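Local coordinates for envelope glycoprotein E (PDB 2GIY), which forms a heterodimer with gI that binds host IgG Fc and is required for cell-to-cell spread, this chain being the C-terminal domain of its ectodomain, at residues T44-V56 with S143-H155. Residues are numbered along the deposited sequence; the frame is centred on the assembly and turned at random.
Sequences TYSMDVVWLRFDV and SGLYLCVVYVNDH
Trp51, with CG anti to its carbonyl carbon (chi1 -82°), and Cys148, with SG trans to its own backbone nitrogen, bring the indole and the thiol together on one face of the sheet. Cys148 CB stands 3.7 Å from the centroid of the Trp51 six-membered ring, close to the ring normal, a CH-pi contact; Cys148 SG adds a sulfur-aromatic contact over the same face and touches Val49 CG1 at 3.8 Å. At the indole edge lies Tyr146 CB, 4.0 Å from Trp51 CZ3. The extended start of the Arg53 side chain runs alongside Tyr146, laying Arg53 CG over the phenol face, 4.2 Å from the ring centroid. On the other face, Leu52, Phe54, Leu147 and Val149 form an apolar row, with Phe54 CE2 4.1 Å from Leu147 CD1.

The axes of strands 45-54 and 144-152 run antiparallel, at 161°, with paired hydrogen bonds from Asp48–Tyr151 to Phe54–Leu145; Val50 N to Val149 O is nearly straight (174°). Beyond them, in a type I' turn, Asn153 OD1 accepts a hydrogen bond from Ser46 N (3.2 Å), the donor above the amide carbonyl plane, and Asn153 N donates one to Ser46 O.

Trp51 NE1 is hydrogen-bonded to Val131 O, and Met15 of strand 11-16 packs on Cys148. These central strands of the Ig V-like domain, 45-54 and 144-152, are flanked in the sheet by strands 96-103 and 155-165 respectively.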
ATOM      1  N   THR A  44      -9.382 -17.221  12.943  1.00 17.85           N
ATOM      2  CA  THR A  44      -8.266 -16.867  13.813  1.00 16.39           C
ATOM      3  C   THR A  44      -6.993 -16.803  12.974  1.00 16.81           C
ATOM      4  O   THR A  44      -6.797 -17.617  12.072  1.00 17.40           O
ATOM      5  CB  THR A  44      -8.075 -17.922  14.922  1.00 16.42           C
ATOM      6  OG1 THR A  44      -9.294 -18.063  15.659  1.00 17.76           O
ATOM      7  CG2 THR A  44      -6.965 -17.503  15.876  1.00 15.30           C
ATOM      8  N   TYR A  45      -6.129 -15.839  13.265  1.00 15.12           N
ATOM      9  CA  TYR A  45      -4.888 -15.718  12.517  1.00 14.36           C
ATOM     10  C   TYR A  45      -3.724 -15.314  13.406  1.00 14.33           C
ATOM     11  O   TYR A  45      -3.911 -14.868  14.540  1.00 13.12           O
ATOM     12  CB  TYR A  45      -5.035 -14.697  11.376  1.00 11.56           C
ATOM     13  CG  TYR A  45      -5.257 -13.256  11.810  1.00 11.55           C
ATOM     14  CD1 TYR A  45      -6.534 -12.786  12.129  1.00 10.66           C
ATOM     15  CD2 TYR A  45      -4.190 -12.355  11.876  1.00 10.11           C
ATOM     16  CE1 TYR A  45      -6.744 -11.450  12.500  1.00 10.48           C
ATOM     17  CE2 TYR A  45      -4.388 -11.021  12.247  1.00 11.60           C
ATOM     18  CZ  TYR A  45      -5.665 -10.577  12.557  1.00 12.29           C
ATOM     19  OH  TYR A  45      -5.857  -9.263  12.929  1.00 13.71           O
ATOM     20  N   SER A  46      -2.515 -15.493  12.883  1.00 14.14           N
ATOM     21  CA  SER A  46      -1.311 -15.098  13.597  1.00 14.05           C
ATOM     22  C   SER A  46      -0.741 -13.935  12.796  1.00 13.46           C
ATOM     23  O   SER A  46      -1.051 -13.780  11.616  1.00 14.07           O
ATOM     24  CB  SER A  46      -0.298 -16.244  13.637  1.00 16.59           C
ATOM     25  OG  SER A  46       0.201 -16.525  12.340  1.00 17.00           O
ATOM     26  N   MET A  47       0.069 -13.102  13.434  1.00 13.79           N
ATOM     27  CA  MET A  47       0.667 -11.974  12.731  1.00 12.88           C
ATOM     28  C   MET A  47       2.073 -11.740  13.240  1.00 12.38           C
ATOM     29  O   MET A  47       2.359 -11.960  14.417  1.00 10.95           O
ATOM     30  CB  MET A  47      -0.174 -10.703  12.925  1.00 11.74           C
ATOM     31  CG  MET A  47       0.349  -9.493  12.160  1.00 14.06           C
ATOM     32  SD  MET A  47      -0.744  -8.054  12.231  1.00 15.66           S
ATOM     33  CE  MET A  47      -0.203  -7.297  13.769  1.00 16.23           C
ATOM     34  N   ASP A  48       2.955 -11.317  12.339  1.00 12.20           N
ATOM     35  CA  ASP A  48       4.331 -11.018  12.700  1.00 11.47           C
ATOM     36  C   ASP A  48       4.753  -9.719  12.022  1.00 12.32           C
ATOM     37  O   ASP A  48       4.617  -9.576  10.807  1.00 13.64           O
ATOM     38  CB  ASP A  48       5.271 -12.143  12.251  1.00 12.48           C
ATOM     39  CG  ASP A  48       4.937 -13.475  12.884  1.00 15.64           C
ATOM     40  OD1 ASP A  48       5.179 -13.631  14.098  1.00 17.18           O
ATOM     41  OD2 ASP A  48       4.433 -14.363  12.165  1.00 16.95           O
ATOM     42  N   VAL A  49       5.233  -8.761  12.808  1.00 10.71           N
ATOM     43  CA  VAL A  49       5.715  -7.504  12.249  1.00 10.56           C
ATOM     44  C   VAL A  49       7.224  -7.657  12.333  1.00 10.98           C
ATOM     45  O   VAL A  49       7.802  -7.683  13.420  1.00 10.99           O
ATOM     46  CB  VAL A  49       5.237  -6.293  13.066  1.00 10.61           C
ATOM     47  CG1 VAL A  49       5.877  -5.014  12.527  1.00 11.29           C
ATOM     48  CG2 VAL A  49       3.712  -6.192  12.986  1.00 12.63           C
ATOM     49  N   VAL A  50       7.859  -7.766  11.175  1.00  9.80           N
ATOM     50  CA  VAL A  50       9.294  -7.995  11.110  1.00 10.21           C
ATOM     51  C   VAL A  50      10.098  -6.840  10.556  1.00 11.33           C
ATOM     52  O   VAL A  50       9.739  -6.264   9.529  1.00 11.76           O
ATOM     53  CB  VAL A  50       9.600  -9.240  10.230  1.00 10.57           C
ATOM     54  CG1 VAL A  50      11.101  -9.455  10.120  1.00 12.06           C
ATOM     55  CG2 VAL A  50       8.922 -10.474  10.810  1.00 12.51           C
ATOM     56  N   TRP A  51      11.189  -6.508  11.241  1.00 10.54           N
ATOM     57  CA  TRP A  51      12.087  -5.457  10.788  1.00  9.98           C
ATOM     58  C   TRP A  51      13.347  -6.122  10.254  1.00 11.49           C
ATOM     59  O   TRP A  51      13.937  -6.977  10.917  1.00 10.66           O
ATOM     60  CB  TRP A  51      12.478  -4.499  11.925  1.00 10.78           C
ATOM     61  CG  TRP A  51      11.463  -3.434  12.192  1.00 12.42           C
ATOM     62  CD1 TRP A  51      10.517  -3.430  13.177  1.00 13.47           C
ATOM     63  CD2 TRP A  51      11.274  -2.223  11.446  1.00 12.35           C
ATOM     64  NE1 TRP A  51       9.752  -2.292  13.091  1.00 12.00           N
ATOM     65  CE2 TRP A  51      10.195  -1.534  12.038  1.00 13.12           C
ATOM     66  CE3 TRP A  51      11.915  -1.656  10.336  1.00 12.46           C
ATOM     67  CZ2 TRP A  51       9.732  -0.300  11.555  1.00 12.45           C
ATOM     68  CZ3 TRP A  51      11.454  -0.424   9.851  1.00 12.51           C
ATOM     69  CH2 TRP A  51      10.374   0.237  10.464  1.00 14.70           C
ATOM     70  N   LEU A  52      13.742  -5.733   9.050  1.00 10.56           N
ATOM     71  CA  LEU A  52      14.942  -6.266   8.419  1.00 10.92           C
ATOM     72  C   LEU A  52      15.877  -5.084   8.192  1.00 11.46           C
ATOM     73  O   LEU A  52      15.422  -3.982   7.885  1.00 12.37           O
ATOM     74  CB  LEU A  52      14.594  -6.922   7.079  1.00  9.93           C
ATOM     75  CG  LEU A  52      13.552  -8.040   7.139  1.00 10.82           C
ATOM     76  CD1 LEU A  52      13.256  -8.533   5.722  1.00 12.12           C
ATOM     77  CD2 LEU A  52      14.063  -9.180   8.018  1.00 10.05           C
ATOM     78  N   ARG A  53      17.177  -5.312   8.361  1.00 11.44           N
ATOM     79  CA  ARG A  53      18.189  -4.271   8.191  1.00 11.82           C
ATOM     80  C   ARG A  53      19.193  -4.719   7.124  1.00 10.35           C
ATOM     81  O   ARG A  53      19.686  -5.846   7.158  1.00 11.90           O
ATOM     82  CB  ARG A  53      18.911  -4.039   9.528  1.00 14.42           C
ATOM     83  CG  ARG A  53      19.965  -2.937   9.528  1.00 18.01           C
ATOM     84  CD  ARG A  53      20.694  -2.871  10.875  1.00 18.81           C
ATOM     85  NE  ARG A  53      21.307  -4.157  11.205  1.00 20.81           N
ATOM     86  CZ  ARG A  53      22.046  -4.399  12.286  1.00 24.98           C
ATOM     87  NH1 ARG A  53      22.283  -3.438  13.173  1.00 19.64           N
ATOM     88  NH2 ARG A  53      22.550  -5.614  12.481  1.00 25.20           N
ATOM     89  N   PHE A  54      19.497  -3.836   6.182  1.00  9.87           N
ATOM     90  CA  PHE A  54      20.437  -4.167   5.119  1.00  9.75           C
ATOM     91  C   PHE A  54      21.608  -3.204   5.064  1.00 10.89           C
ATOM     92  O   PHE A  54      21.436  -1.982   5.126  1.00  9.57           O
ATOM     93  CB  PHE A  54      19.721  -4.167   3.765  1.00  9.77           C
ATOM     94  CG  PHE A  54      18.700  -5.263   3.619  1.00 10.18           C
ATOM     95  CD1 PHE A  54      19.070  -6.521   3.153  1.00 13.03           C
ATOM     96  CD2 PHE A  54      17.372  -5.040   3.962  1.00  9.76           C
ATOM     97  CE1 PHE A  54      18.129  -7.547   3.033  1.00 11.69           C
ATOM     98  CE2 PHE A  54      16.421  -6.055   3.848  1.00 11.43           C
ATOM     99  CZ  PHE A  54      16.802  -7.315   3.382  1.00 10.46           C
ATOM    100  N   ASP A  55      22.803  -3.770   4.959  1.00  8.90           N
ATOM    101  CA  ASP A  55      24.023  -2.982   4.858  1.00 10.78           C
ATOM    102  C   ASP A  55      23.997  -2.221   3.532  1.00 10.65           C
ATOM    103  O   ASP A  55      23.577  -2.763   2.502  1.00 11.67           O
ATOM    104  CB  ASP A  55      25.242  -3.910   4.896  1.00 10.61           C
ATOM    105  CG  ASP A  55      26.545  -3.179   4.623  1.00 12.93           C
ATOM    106  OD1 ASP A  55      27.024  -2.451   5.514  1.00 11.92           O
ATOM    107  OD2 ASP A  55      27.089  -3.334   3.507  1.00 12.33           O
ATOM    108  N   VAL A  56      24.430  -0.964   3.565  1.00 11.11           N
ATOM    109  CA  VAL A  56      24.481  -0.130   2.368  1.00 10.94           C
ATOM    110  C   VAL A  56      25.935   0.285   2.142  1.00 10.83           C
ATOM    111  O   VAL A  56      26.418   1.248   2.734  1.00 10.59           O
ATOM    112  CB  VAL A  56      23.594   1.136   2.516  1.00 10.94           C
ATOM    113  CG1 VAL A  56      23.684   1.997   1.247  1.00 10.90           C
ATOM    114  CG2 VAL A  56      22.144   0.727   2.748  1.00 11.60           C
ATOM    115  N   SER A 143      23.107   3.552  10.209  1.00  9.32           N
ATOM    116  CA  SER A 143      22.716   3.843   8.837  1.00 10.16           C
ATOM    117  C   SER A 143      22.525   2.585   7.997  1.00 11.21           C
ATOM    118  O   SER A 143      23.327   1.653   8.065  1.00 12.48           O
ATOM    119  CB  SER A 143      23.760   4.750   8.181  1.00 11.16           C
ATOM    120  OG  SER A 143      23.870   5.977   8.897  1.00 12.13           O
ATOM    121  N   GLY A 144      21.459   2.567   7.204  1.00  9.32           N
ATOM    122  CA  GLY A 144      21.203   1.420   6.358  1.00 10.26           C
ATOM    123  C   GLY A 144      19.805   1.425   5.782  1.00 10.67           C
ATOM    124  O   GLY A 144      19.054   2.391   5.948  1.00 11.10           O
ATOM    125  N   LEU A 145      19.457   0.344   5.095  1.00  9.12           N
ATOM    126  CA  LEU A 145      18.135   0.222   4.507  1.00  9.80           C
ATOM    127  C   LEU A 145      17.309  -0.699   5.388  1.00 10.79           C
ATOM    128  O   LEU A 145      17.664  -1.864   5.592  1.00  9.77           O
ATOM    129  CB  LEU A 145      18.229  -0.349   3.091  1.00 11.22           C
ATOM    130  CG  LEU A 145      16.898  -0.698   2.419  1.00 10.27           C
ATOM    131  CD1 LEU A 145      16.025   0.546   2.318  1.00 11.30           C
ATOM    132  CD2 LEU A 145      17.161  -1.283   1.038  1.00 10.81           C
ATOM    133  N   TYR A 146      16.212  -0.167   5.916  1.00 11.11           N
ATOM    134  CA  TYR A 146      15.329  -0.935   6.781  1.00 10.29           C
ATOM    135  C   TYR A 146      14.018  -1.266   6.084  1.00 11.16           C
ATOM    136  O   TYR A 146      13.439  -0.426   5.399  1.00 11.51           O
ATOM    137  CB  TYR A 146      15.020  -0.147   8.061  1.00  9.45           C
ATOM    138  CG  TYR A 146      16.208   0.071   8.969  1.00  8.87           C
ATOM    139  CD1 TYR A 146      17.246   0.931   8.602  1.00 10.30           C
ATOM    140  CD2 TYR A 146      16.309  -0.602  10.187  1.00  9.23           C
ATOM    141  CE1 TYR A 146      18.357   1.114   9.426  1.00  9.28           C
ATOM    142  CE2 TYR A 146      17.417  -0.423  11.019  1.00 11.36           C
ATOM    143  CZ  TYR A 146      18.433   0.435  10.631  1.00 10.14           C
ATOM    144  OH  TYR A 146      19.519   0.620  11.454  1.00 10.81           O
ATOM    145  N   LEU A 147      13.561  -2.500   6.261  1.00 11.00           N
ATOM    146  CA  LEU A 147      12.297  -2.941   5.696  1.00 10.77           C
ATOM    147  C   LEU A 147      11.415  -3.435   6.836  1.00 11.63           C
ATOM    148  O   LEU A 147      11.880  -4.132   7.742  1.00 10.90           O
ATOM    149  CB  LEU A 147      12.500  -4.085   4.692  1.00 10.54           C
ATOM    150  CG  LEU A 147      12.632  -3.711   3.209  1.00 11.79           C
ATOM    151  CD1 LEU A 147      13.901  -2.904   2.984  1.00 13.59           C
ATOM    152  CD2 LEU A 147      12.645  -4.980   2.357  1.00 12.26           C
ATOM    153  N   CYS A 148      10.149  -3.051   6.797  1.00 10.20           N
ATOM    154  CA  CYS A 148       9.192  -3.494   7.792  1.00 11.72           C
ATOM    155  C   CYS A 148       8.245  -4.386   7.005  1.00 11.82           C
ATOM    156  O   CYS A 148       7.627  -3.938   6.039  1.00 11.46           O
ATOM    157  CB  CYS A 148       8.437  -2.309   8.397  1.00 11.31           C
ATOM    158  SG  CYS A 148       7.267  -2.817   9.691  1.00 15.03           S
ATOM    159  N   VAL A 149       8.158  -5.655   7.399  1.00 11.31           N
ATOM    160  CA  VAL A 149       7.307  -6.610   6.707  1.00 11.16           C
ATOM    161  C   VAL A 149       6.255  -7.197   7.638  1.00 11.05           C
ATOM    162  O   VAL A 149       6.566  -7.633   8.745  1.00 12.50           O
ATOM    163  CB  VAL A 149       8.143  -7.776   6.127  1.00 11.18           C
ATOM    164  CG1 VAL A 149       7.258  -8.691   5.296  1.00 13.14           C
ATOM    165  CG2 VAL A 149       9.297  -7.224   5.289  1.00 13.80           C
ATOM    166  N   VAL A 150       5.008  -7.212   7.187  1.00 10.52           N
ATOM    167  CA  VAL A 150       3.948  -7.764   8.009  1.00  9.60           C
ATOM    168  C   VAL A 150       3.424  -9.081   7.466  1.00 10.99           C
ATOM    169  O   VAL A 150       2.912  -9.146   6.346  1.00 11.42           O
ATOM    170  CB  VAL A 150       2.766  -6.787   8.141  1.00  9.36           C
ATOM    171  CG1 VAL A 150       1.716  -7.368   9.090  1.00  8.67           C
ATOM    172  CG2 VAL A 150       3.261  -5.439   8.660  1.00 12.60           C
ATOM    173  N   TYR A 151       3.559 -10.130   8.270  1.00 10.90           N
ATOM    174  CA  TYR A 151       3.066 -11.444   7.896  1.00 11.56           C
ATOM    175  C   TYR A 151       1.760 -11.732   8.613  1.00 11.97           C
ATOM    176  O   TYR A 151       1.546 -11.286   9.739  1.00 11.28           O
ATOM    177  CB  TYR A 151       4.039 -12.557   8.294  1.00 13.21           C
ATOM    178  CG  TYR A 151       5.357 -12.566   7.566  1.00 13.51           C
ATOM    179  CD1 TYR A 151       6.377 -11.687   7.924  1.00 14.52           C
ATOM    180  CD2 TYR A 151       5.590 -13.462   6.524  1.00 14.59           C
ATOM    181  CE1 TYR A 151       7.606 -11.701   7.261  1.00 15.89           C
ATOM    182  CE2 TYR A 151       6.813 -13.486   5.853  1.00 17.35           C
ATOM    183  CZ  TYR A 151       7.815 -12.604   6.227  1.00 16.96           C
ATOM    184  OH  TYR A 151       9.031 -12.630   5.579  1.00 17.94           O
ATOM    185  N   VAL A 152       0.891 -12.469   7.935  1.00 11.77           N
ATOM    186  CA  VAL A 152      -0.371 -12.921   8.505  1.00 12.09           C
ATOM    187  C   VAL A 152      -0.380 -14.388   8.092  1.00 13.35           C
ATOM    188  O   VAL A 152      -0.336 -14.701   6.902  1.00 13.85           O
ATOM    189  CB  VAL A 152      -1.587 -12.211   7.902  1.00 11.97           C
ATOM    190  CG1 VAL A 152      -2.864 -12.933   8.335  1.00 14.96           C
ATOM    191  CG2 VAL A 152      -1.624 -10.754   8.362  1.00 12.94           C
ATOM    192  N   ASN A 153      -0.406 -15.282   9.074  1.00 14.57           N
ATOM    193  CA  ASN A 153      -0.381 -16.717   8.805  1.00 17.18           C
ATOM    194  C   ASN A 153       0.825 -17.075   7.942  1.00 17.31           C
ATOM    195  O   ASN A 153       0.720 -17.845   6.987  1.00 18.71           O
ATOM    196  CB  ASN A 153      -1.670 -17.171   8.120  1.00 18.77           C
ATOM    197  CG  ASN A 153      -2.879 -17.037   9.021  1.00 20.17           C
ATOM    198  OD1 ASN A 153      -2.778 -17.202  10.242  1.00 19.65           O
ATOM    199  ND2 ASN A 153      -4.030 -16.751   8.430  1.00 18.75           N
ATOM    200  N   ASP A 154       1.963 -16.483   8.284  1.00 16.33           N
ATOM    201  CA  ASP A 154       3.232 -16.722   7.598  1.00 18.11           C
ATOM    202  C   ASP A 154       3.338 -16.279   6.137  1.00 17.55           C
ATOM    203  O   ASP A 154       4.211 -16.749   5.409  1.00 17.39           O
ATOM    204  CB  ASP A 154       3.602 -18.203   7.722  1.00 22.62           C
ATOM    205  CG  ASP A 154       3.626 -18.675   9.168  1.00 26.76           C
ATOM    206  OD1 ASP A 154       4.362 -18.077   9.982  1.00 27.67           O
ATOM    207  OD2 ASP A 154       2.904 -19.643   9.492  1.00 30.38           O
ATOM    208  N   HIS A 155       2.459 -15.373   5.711  1.00 16.40           N
ATOM    209  CA  HIS A 155       2.494 -14.848   4.343  1.00 16.13           C
ATOM    210  C   HIS A 155       2.513 -13.324   4.408  1.00 14.68           C
ATOM    211  O   HIS A 155       1.746 -12.719   5.156  1.00 12.18           O
ATOM    212  CB  HIS A 155       1.271 -15.315   3.541  1.00 19.32           C
ATOM    213  CG  HIS A 155       1.142 -14.662   2.195  1.00 22.51           C
ATOM    214  ND1 HIS A 155       2.137 -14.715   1.241  1.00 24.48           N
ATOM    215  CD2 HIS A 155       0.139 -13.934   1.649  1.00 24.87           C
ATOM    216  CE1 HIS A 155       1.753 -14.048   0.168  1.00 24.29           C
ATOM    217  NE2 HIS A 155       0.544 -13.563   0.389  1.00 25.27           N
TER
HETATM  218  O   HOH W   1      -6.520 -17.426   9.357  1.00 26.76           O
HETATM  219  O   HOH W   2       2.124 -14.707  10.888  1.00 19.94           O
HETATM  220  O   HOH W   3      -1.890 -19.191  11.696  1.00 37.25           O
HETATM  221  O   HOH W   4      24.842   0.455   6.075  1.00 10.36           O